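Local coordinates for protein protoporphyrinogen oxidase (Exiguobacterium sibiricum, PDB 3LOV) that probably oxidises coproporphyrinogen III to coproporphyrin III with bound FAD and molecular oxygen, a step of heme b biosynthesis, at residues Ile143-Arg155 / Ile179-Val192. Sequence-based numbering, arbitrary orientation.
Sequences IPEQDIPLGEYLR and IDQMSTFATYPQFV
Asp147 turns its carboxylate onto the backbone amides of Thr184 and Phe185. Asp147 OD1 takes a nearly straight bond from Phe185 N (3.0 Å, 176°), which comes from above the carboxylate plane, and a weak one from Thr184 N. With CG anti to the backbone N (chi1 -161°), the carboxylate reaches these amides while Asp147 CA sits over one face of the Phe185 ring. The edge of that ring meets Pro144 O, 3.4 Å from Phe185 CZ. Next along, Ile148 O accepts from Thr184 N and from Thr184 OG1 (2.7 Å), which approach from opposite faces of its carbonyl plane. Pro149 and Ser183 form a single beta bridge, with Leu150 N bonded to Met182 O. Pro149 is the N-cap of helix 150-158, so the bridge joins the start of this helix to the loop that leads into helix 189-198. Nearby, Leu150 CD2 packs against Tyr188 CD2 (3.9 Å). Val192 CG2 lies over a face of the Tyr153 ring, whose OH bonds to Glu195. At the other end, Arg155 grips Asp180 side-on. Arg155 NE meets Asp180 OD1 and Arg155 NH2 meets Asp180 OD2, each at 3.0 Å and each on a syn lone pair. A leucine in place of Arg155 would probably leave the Asp180 carboxylate without this cationic mate. Arg155 NH1 also forms salt bridges with Asp160 and Glu164, which probably help to fix the guanidinium.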
ATOM      1  N   ILE A 143     -27.506 -10.219   4.706  1.00 31.14           N
ATOM      2  CA  ILE A 143     -26.056 -10.460   4.797  1.00 33.30           C
ATOM      3  C   ILE A 143     -25.561 -10.964   3.410  1.00 32.00           C
ATOM      4  O   ILE A 143     -26.131 -11.921   2.861  1.00 30.90           O
ATOM      5  CB  ILE A 143     -25.737 -11.538   5.884  1.00 33.86           C
ATOM      6  CG1 ILE A 143     -26.040 -10.995   7.280  1.00 36.39           C
ATOM      7  CG2 ILE A 143     -24.269 -12.009   5.785  1.00 34.99           C
ATOM      8  CD1 ILE A 143     -24.862 -10.286   7.947  1.00 36.37           C
ATOM      9  N   PRO A 144     -24.513 -10.340   2.844  1.00 31.86           N
ATOM     10  CA  PRO A 144     -24.062 -10.855   1.533  1.00 34.97           C
ATOM     11  C   PRO A 144     -23.397 -12.224   1.668  1.00 35.46           C
ATOM     12  O   PRO A 144     -22.519 -12.406   2.508  1.00 35.52           O
ATOM     13  CB  PRO A 144     -23.081  -9.791   1.032  1.00 34.42           C
ATOM     14  CG  PRO A 144     -22.599  -9.101   2.303  1.00 39.63           C
ATOM     15  CD  PRO A 144     -23.699  -9.208   3.324  1.00 33.84           C
ATOM     16  N   GLU A 145     -23.889 -13.179   0.884  1.00 37.31           N
ATOM     17  CA  GLU A 145     -23.291 -14.513   0.776  1.00 40.89           C
ATOM     18  C   GLU A 145     -22.091 -14.511  -0.156  1.00 39.07           C
ATOM     19  O   GLU A 145     -21.067 -15.073   0.168  1.00 41.79           O
ATOM     20  CB  GLU A 145     -24.305 -15.512   0.234  1.00 43.05           C
ATOM     21  CG  GLU A 145     -25.370 -15.917   1.236  1.00 55.04           C
ATOM     22  CD  GLU A 145     -25.968 -17.275   0.907  1.00 68.73           C
ATOM     23  OE1 GLU A 145     -25.304 -18.303   1.193  1.00 76.30           O
ATOM     24  OE2 GLU A 145     -27.092 -17.308   0.359  1.00 73.83           O
ATOM     25  N   GLN A 146     -22.239 -13.885  -1.314  1.00 39.25           N
ATOM     26  CA  GLN A 146     -21.142 -13.701  -2.272  1.00 38.37           C
ATOM     27  C   GLN A 146     -20.525 -12.315  -2.034  1.00 36.45           C
ATOM     28  O   GLN A 146     -21.221 -11.376  -1.616  1.00 35.43           O
ATOM     29  CB  GLN A 146     -21.647 -13.740  -3.711  1.00 39.27           C
ATOM     30  CG  GLN A 146     -22.947 -14.540  -3.978  1.00 50.99           C
ATOM     31  CD  GLN A 146     -22.779 -16.034  -3.769  1.00 60.66           C
ATOM     32  OE1 GLN A 146     -23.622 -16.686  -3.137  1.00 64.67           O
ATOM     33  NE2 GLN A 146     -21.687 -16.588  -4.302  1.00 61.09           N
ATOM     34  N   ASP A 147     -19.239 -12.161  -2.354  1.00 31.48           N
ATOM     35  CA  ASP A 147     -18.581 -10.867  -2.232  1.00 28.07           C
ATOM     36  C   ASP A 147     -19.281  -9.785  -3.048  1.00 27.65           C
ATOM     37  O   ASP A 147     -19.731 -10.047  -4.144  1.00 28.07           O
ATOM     38  CB  ASP A 147     -17.118 -10.985  -2.654  1.00 27.56           C
ATOM     39  CG  ASP A 147     -16.275  -9.837  -2.124  1.00 29.41           C
ATOM     40  OD1 ASP A 147     -16.766  -9.086  -1.257  1.00 26.31           O
ATOM     41  OD2 ASP A 147     -15.119  -9.677  -2.556  1.00 23.21           O
ATOM     42  N   ILE A 148     -19.413  -8.569  -2.508  1.00 26.72           N
ATOM     43  CA  ILE A 148     -19.927  -7.441  -3.286  1.00 27.36           C
ATOM     44  C   ILE A 148     -19.019  -6.277  -2.949  1.00 25.50           C
ATOM     45  O   ILE A 148     -18.285  -6.349  -1.951  1.00 26.65           O
ATOM     46  CB  ILE A 148     -21.384  -7.047  -2.937  1.00 29.24           C
ATOM     47  CG1 ILE A 148     -21.544  -6.869  -1.414  1.00 28.66           C
ATOM     48  CG2 ILE A 148     -22.393  -8.060  -3.562  1.00 28.00           C
ATOM     49  CD1 ILE A 148     -22.940  -6.276  -0.964  1.00 26.09           C
ATOM     50  N   PRO A 149     -19.046  -5.207  -3.761  1.00 22.07           N
ATOM     51  CA  PRO A 149     -18.227  -4.033  -3.428  1.00 21.92           C
ATOM     52  C   PRO A 149     -18.636  -3.401  -2.087  1.00 23.40           C
ATOM     53  O   PRO A 149     -19.825  -3.432  -1.732  1.00 22.47           O
ATOM     54  CB  PRO A 149     -18.520  -3.051  -4.577  1.00 25.39           C
ATOM     55  CG  PRO A 149     -19.112  -3.879  -5.678  1.00 25.63           C
ATOM     56  CD  PRO A 149     -19.743  -5.073  -5.056  1.00 22.44           C
ATOM     57  N   LEU A 150     -17.668  -2.791  -1.404  1.00 23.78           N
ATOM     58  CA  LEU A 150     -17.843  -2.212  -0.074  1.00 27.60           C
ATOM     59  C   LEU A 150     -18.961  -1.177  -0.065  1.00 29.58           C
ATOM     60  O   LEU A 150     -19.742  -1.088   0.896  1.00 24.59           O
ATOM     61  CB  LEU A 150     -16.522  -1.598   0.422  1.00 28.41           C
ATOM     62  CG  LEU A 150     -16.333  -1.235   1.909  1.00 37.24           C
ATOM     63  CD1 LEU A 150     -16.770  -2.366   2.837  1.00 26.58           C
ATOM     64  CD2 LEU A 150     -14.892  -0.837   2.186  1.00 33.16           C
ATOM     65  N   GLY A 151     -18.988  -0.388  -1.131  1.00 27.58           N
ATOM     66  CA  GLY A 151     -19.934   0.691  -1.292  1.00 27.94           C
ATOM     67  C   GLY A 151     -21.344   0.177  -1.507  1.00 26.04           C
ATOM     68  O   GLY A 151     -22.313   0.799  -1.076  1.00 27.56           O
ATOM     69  N   GLU A 152     -21.460  -0.929  -2.215  1.00 22.15           N
ATOM     70  CA  GLU A 152     -22.734  -1.592  -2.340  1.00 24.36           C
ATOM     71  C   GLU A 152     -23.169  -2.190  -0.989  1.00 24.49           C
ATOM     72  O   GLU A 152     -24.337  -2.169  -0.674  1.00 25.26           O
ATOM     73  CB  GLU A 152     -22.630  -2.680  -3.389  1.00 23.18           C
ATOM     74  CG  GLU A 152     -23.911  -3.280  -3.855  1.00 33.02           C
ATOM     75  CD  GLU A 152     -23.702  -4.212  -5.073  1.00 32.07           C
ATOM     76  OE1 GLU A 152     -22.901  -3.871  -5.957  1.00 39.93           O
ATOM     77  OE2 GLU A 152     -24.353  -5.272  -5.139  1.00 42.13           O
ATOM     78  N   TYR A 153     -22.229  -2.712  -0.200  1.00 20.79           N
ATOM     79  CA  TYR A 153     -22.557  -3.248   1.102  1.00 19.79           C
ATOM     80  C   TYR A 153     -22.922  -2.148   2.049  1.00 21.04           C
ATOM     81  O   TYR A 153     -23.907  -2.249   2.766  1.00 24.22           O
ATOM     82  CB  TYR A 153     -21.367  -4.019   1.669  1.00 20.07           C
ATOM     83  CG  TYR A 153     -21.494  -4.417   3.108  1.00 19.88           C
ATOM     84  CD1 TYR A 153     -22.424  -5.328   3.508  1.00 16.81           C
ATOM     85  CD2 TYR A 153     -20.627  -3.914   4.061  1.00 24.56           C
ATOM     86  CE1 TYR A 153     -22.524  -5.734   4.848  1.00 17.71           C
ATOM     87  CE2 TYR A 153     -20.712  -4.295   5.362  1.00 24.88           C
ATOM     88  CZ  TYR A 153     -21.668  -5.205   5.757  1.00 26.46           C
ATOM     89  OH  TYR A 153     -21.731  -5.567   7.076  1.00 27.33           O
ATOM     90  N   LEU A 154     -22.099  -1.112   2.104  1.00 20.19           N
ATOM     91  CA  LEU A 154     -22.266  -0.047   3.071  1.00 19.01           C
ATOM     92  C   LEU A 154     -23.398   0.971   2.794  1.00 21.57           C
ATOM     93  O   LEU A 154     -24.051   1.430   3.736  1.00 19.58           O
ATOM     94  CB  LEU A 154     -20.928   0.702   3.284  1.00 22.49           C
ATOM     95  CG  LEU A 154     -19.764  -0.006   3.993  1.00 24.17           C
ATOM     96  CD1 LEU A 154     -18.578   0.925   4.066  1.00 23.90           C
ATOM     97  CD2 LEU A 154     -20.152  -0.475   5.409  1.00 22.30           C
ATOM     98  N   ARG A 155     -23.631   1.353   1.527  1.00 20.62           N
ATOM     99  CA  ARG A 155     -24.546   2.441   1.239  1.00 18.64           C
ATOM    100  C   ARG A 155     -25.992   2.164   1.711  1.00 18.25           C
ATOM    101  O   ARG A 155     -26.634   3.031   2.292  1.00 19.63           O
ATOM    102  CB  ARG A 155     -24.524   2.846  -0.255  1.00 19.47           C
ATOM    103  CG  ARG A 155     -23.290   3.685  -0.630  1.00 17.99           C
ATOM    104  CD  ARG A 155     -23.136   3.811  -2.113  1.00 25.40           C
ATOM    105  NE  ARG A 155     -21.919   4.515  -2.484  1.00 21.57           N
ATOM    106  CZ  ARG A 155     -21.775   5.834  -2.553  1.00 24.61           C
ATOM    107  NH1 ARG A 155     -22.772   6.665  -2.273  1.00 27.91           N
ATOM    108  NH2 ARG A 155     -20.595   6.321  -2.866  1.00 27.23           N
ATOM    109  N   ILE A 179     -14.216   3.341  -2.987  1.00 27.01           N
ATOM    110  CA  ILE A 179     -15.002   2.485  -2.125  1.00 27.06           C
ATOM    111  C   ILE A 179     -16.002   1.602  -2.912  1.00 26.93           C
ATOM    112  O   ILE A 179     -16.255   0.452  -2.520  1.00 25.14           O
ATOM    113  CB  ILE A 179     -15.718   3.291  -1.002  1.00 27.42           C
ATOM    114  CG1 ILE A 179     -16.117   2.363   0.147  1.00 28.28           C
ATOM    115  CG2 ILE A 179     -16.956   4.007  -1.525  1.00 26.89           C
ATOM    116  CD1 ILE A 179     -16.343   3.090   1.479  1.00 25.64           C
ATOM    117  N   ASP A 180     -16.551   2.105  -4.029  1.00 25.14           N
ATOM    118  CA  ASP A 180     -17.595   1.358  -4.758  1.00 25.08           C
ATOM    119  C   ASP A 180     -17.071   0.219  -5.653  1.00 23.99           C
ATOM    120  O   ASP A 180     -17.863  -0.476  -6.304  1.00 24.30           O
ATOM    121  CB  ASP A 180     -18.486   2.309  -5.594  1.00 24.10           C
ATOM    122  CG  ASP A 180     -19.391   3.172  -4.717  1.00 32.05           C
ATOM    123  OD1 ASP A 180     -20.152   2.600  -3.913  1.00 34.06           O
ATOM    124  OD2 ASP A 180     -19.319   4.426  -4.804  1.00 32.66           O
ATOM    125  N   GLN A 181     -15.760   0.030  -5.719  1.00 22.09           N
ATOM    126  CA  GLN A 181     -15.196  -1.107  -6.503  1.00 26.93           C
ATOM    127  C   GLN A 181     -14.434  -2.164  -5.655  1.00 26.52           C
ATOM    128  O   GLN A 181     -14.420  -3.368  -6.005  1.00 29.41           O
ATOM    129  CB  GLN A 181     -14.262  -0.574  -7.611  1.00 30.18           C
ATOM    130  CG  GLN A 181     -14.892   0.510  -8.514  1.00 30.31           C
ATOM    131  CD  GLN A 181     -14.004   0.868  -9.671  1.00 41.74           C
ATOM    132  OE1 GLN A 181     -13.057   0.132 -10.017  1.00 54.13           O
ATOM    133  NE2 GLN A 181     -14.303   1.993 -10.301  1.00 47.11           N
HETATM  134  N   MSE A 182     -13.853  -1.707  -4.541  1.00 25.78           N
HETATM  135  CA  MSE A 182     -13.099  -2.559  -3.591  1.00 26.25           C
HETATM  136  C   MSE A 182     -13.994  -3.689  -3.099  1.00 22.49           C
HETATM  137  O   MSE A 182     -15.171  -3.496  -2.934  1.00 22.75           O
HETATM  138  CB  MSE A 182     -12.750  -1.793  -2.334  1.00 24.16           C
HETATM  139  CG  MSE A 182     -11.606  -0.823  -2.305  1.00 36.79           C
HETATM  140 SE   MSE A 182     -11.878   0.106  -0.550  0.75 44.93          SE
HETATM  141  CE  MSE A 182     -11.074   1.681  -1.309  1.00 25.54           C
ATOM    142  N   SER A 183     -13.410  -4.843  -2.833  1.00 21.59           N
ATOM    143  CA  SER A 183     -14.120  -5.991  -2.262  1.00 24.29           C
ATOM    144  C   SER A 183     -14.507  -5.737  -0.789  1.00 23.06           C
ATOM    145  O   SER A 183     -13.825  -5.029  -0.062  1.00 25.15           O
ATOM    146  CB  SER A 183     -13.223  -7.225  -2.351  1.00 24.60           C
ATOM    147  OG  SER A 183     -13.565  -8.220  -1.386  1.00 26.38           O
ATOM    148  N   THR A 184     -15.621  -6.293  -0.363  1.00 23.96           N
ATOM    149  CA  THR A 184     -15.996  -6.232   1.033  1.00 22.40           C
ATOM    150  C   THR A 184     -15.215  -7.334   1.762  1.00 23.77           C
ATOM    151  O   THR A 184     -14.522  -7.071   2.749  1.00 25.11           O
ATOM    152  CB  THR A 184     -17.497  -6.443   1.199  1.00 21.89           C
ATOM    153  OG1 THR A 184     -18.196  -5.401   0.526  1.00 22.94           O
ATOM    154  CG2 THR A 184     -17.895  -6.429   2.649  1.00 18.32           C
ATOM    155  N   PHE A 185     -15.317  -8.570   1.271  1.00 23.90           N
ATOM    156  CA  PHE A 185     -14.754  -9.721   1.992  1.00 26.30           C
ATOM    157  C   PHE A 185     -13.228  -9.639   2.109  1.00 27.21           C
ATOM    158  O   PHE A 185     -12.662 -10.078   3.107  1.00 27.85           O
ATOM    159  CB  PHE A 185     -15.143 -11.058   1.355  1.00 26.08           C
ATOM    160  CG  PHE A 185     -16.592 -11.406   1.448  1.00 31.36           C
ATOM    161  CD1 PHE A 185     -17.509 -10.593   2.115  1.00 37.28           C
ATOM    162  CD2 PHE A 185     -17.056 -12.570   0.852  1.00 31.12           C
ATOM    163  CE1 PHE A 185     -18.852 -10.950   2.185  1.00 33.56           C
ATOM    164  CE2 PHE A 185     -18.381 -12.909   0.918  1.00 36.25           C
ATOM    165  CZ  PHE A 185     -19.281 -12.091   1.590  1.00 32.93           C
ATOM    166  N   ALA A 186     -12.577  -9.033   1.122  1.00 26.10           N
ATOM    167  CA  ALA A 186     -11.132  -8.977   1.112  1.00 28.81           C
ATOM    168  C   ALA A 186     -10.596  -7.802   1.898  1.00 31.52           C
ATOM    169  O   ALA A 186      -9.404  -7.748   2.155  1.00 35.99           O
ATOM    170  CB  ALA A 186     -10.576  -8.961  -0.339  1.00 26.32           C
ATOM    171  N   THR A 187     -11.437  -6.854   2.292  1.00 30.48           N
ATOM    172  CA  THR A 187     -10.917  -5.645   2.934  1.00 29.67           C
ATOM    173  C   THR A 187     -11.401  -5.567   4.376  1.00 31.03           C
ATOM    174  O   THR A 187     -10.617  -5.330   5.257  1.00 32.73           O
ATOM    175  CB  THR A 187     -11.350  -4.332   2.192  1.00 31.27           C
ATOM    176  OG1 THR A 187     -12.765  -4.199   2.266  1.00 30.51           O
ATOM    177  CG2 THR A 187     -10.934  -4.312   0.717  1.00 26.16           C
ATOM    178  N   TYR A 188     -12.704  -5.733   4.603  1.00 30.99           N
ATOM    179  CA  TYR A 188     -13.272  -5.622   5.936  1.00 31.86           C
ATOM    180  C   TYR A 188     -14.268  -6.765   6.252  1.00 30.54           C
ATOM    181  O   TYR A 188     -15.430  -6.507   6.586  1.00 27.89           O
ATOM    182  CB  TYR A 188     -13.885  -4.204   6.122  1.00 33.11           C
ATOM    183  CG  TYR A 188     -12.799  -3.122   6.051  1.00 38.59           C
ATOM    184  CD1 TYR A 188     -12.021  -2.807   7.172  1.00 34.51           C
ATOM    185  CD2 TYR A 188     -12.507  -2.464   4.847  1.00 33.89           C
ATOM    186  CE1 TYR A 188     -11.007  -1.843   7.100  1.00 42.57           C
ATOM    187  CE2 TYR A 188     -11.492  -1.505   4.763  1.00 32.24           C
ATOM    188  CZ  TYR A 188     -10.752  -1.192   5.890  1.00 42.75           C
ATOM    189  OH  TYR A 188      -9.757  -0.239   5.823  1.00 54.16           O
ATOM    190  N   PRO A 189     -13.802  -8.037   6.186  1.00 30.07           N
ATOM    191  CA  PRO A 189     -14.695  -9.193   6.417  1.00 30.31           C
ATOM    192  C   PRO A 189     -15.309  -9.193   7.828  1.00 29.94           C
ATOM    193  O   PRO A 189     -16.390  -9.754   8.040  1.00 28.24           O
ATOM    194  CB  PRO A 189     -13.765 -10.413   6.227  1.00 30.99           C
ATOM    195  CG  PRO A 189     -12.383  -9.896   6.533  1.00 29.44           C
ATOM    196  CD  PRO A 189     -12.383  -8.450   6.064  1.00 31.50           C
ATOM    197  N   GLN A 190     -14.639  -8.531   8.762  1.00 31.70           N
ATOM    198  CA  GLN A 190     -15.122  -8.418  10.137  0.70 32.84           C
ATOM    199  C   GLN A 190     -16.420  -7.596  10.232  1.00 30.86           C
ATOM    200  O   GLN A 190     -17.256  -7.838  11.104  1.00 30.54           O
ATOM    201  CB  GLN A 190     -14.026  -7.864  11.071  0.70 34.28           C
ATOM    202  CG  GLN A 190     -13.586  -6.394  10.836  0.70 35.47           C
ATOM    203  CD  GLN A 190     -12.459  -6.275   9.833  0.70 35.18           C
ATOM    204  OE1 GLN A 190     -12.368  -7.076   8.918  0.70 32.34           O
ATOM    205  NE2 GLN A 190     -11.595  -5.284  10.008  0.70 29.76           N
ATOM    206  N   PHE A 191     -16.613  -6.638   9.325  1.00 29.21           N
ATOM    207  CA  PHE A 191     -17.908  -5.932   9.268  1.00 30.00           C
ATOM    208  C   PHE A 191     -19.065  -6.908   9.141  1.00 28.17           C
ATOM    209  O   PHE A 191     -20.074  -6.806   9.868  1.00 25.70           O
ATOM    210  CB  PHE A 191     -18.005  -4.941   8.095  1.00 31.41           C
ATOM    211  CG  PHE A 191     -17.103  -3.734   8.219  1.00 35.58           C
ATOM    212  CD1 PHE A 191     -16.320  -3.521   9.355  1.00 36.82           C
ATOM    213  CD2 PHE A 191     -17.052  -2.798   7.183  1.00 42.72           C
ATOM    214  CE1 PHE A 191     -15.477  -2.401   9.444  1.00 41.49           C
ATOM    215  CE2 PHE A 191     -16.219  -1.677   7.262  1.00 37.08           C
ATOM    216  CZ  PHE A 191     -15.427  -1.479   8.390  1.00 43.09           C
ATOM    217  N   VAL A 192     -18.927  -7.830   8.196  1.00 28.50           N
ATOM    218  CA  VAL A 192     -20.009  -8.751   7.847  1.00 26.54           C
ATOM    219  C   VAL A 192     -20.169  -9.831   8.946  1.00 26.20           C
ATOM    220  O   VAL A 192     -21.298 -10.196   9.310  1.00 25.37           O
ATOM    221  CB  VAL A 192     -19.762  -9.404   6.457  1.00 26.10           C
ATOM    222  CG1 VAL A 192     -20.869 -10.438   6.102  1.00 20.85           C
ATOM    223  CG2 VAL A 192     -19.644  -8.313   5.374  1.00 30.14           C
TER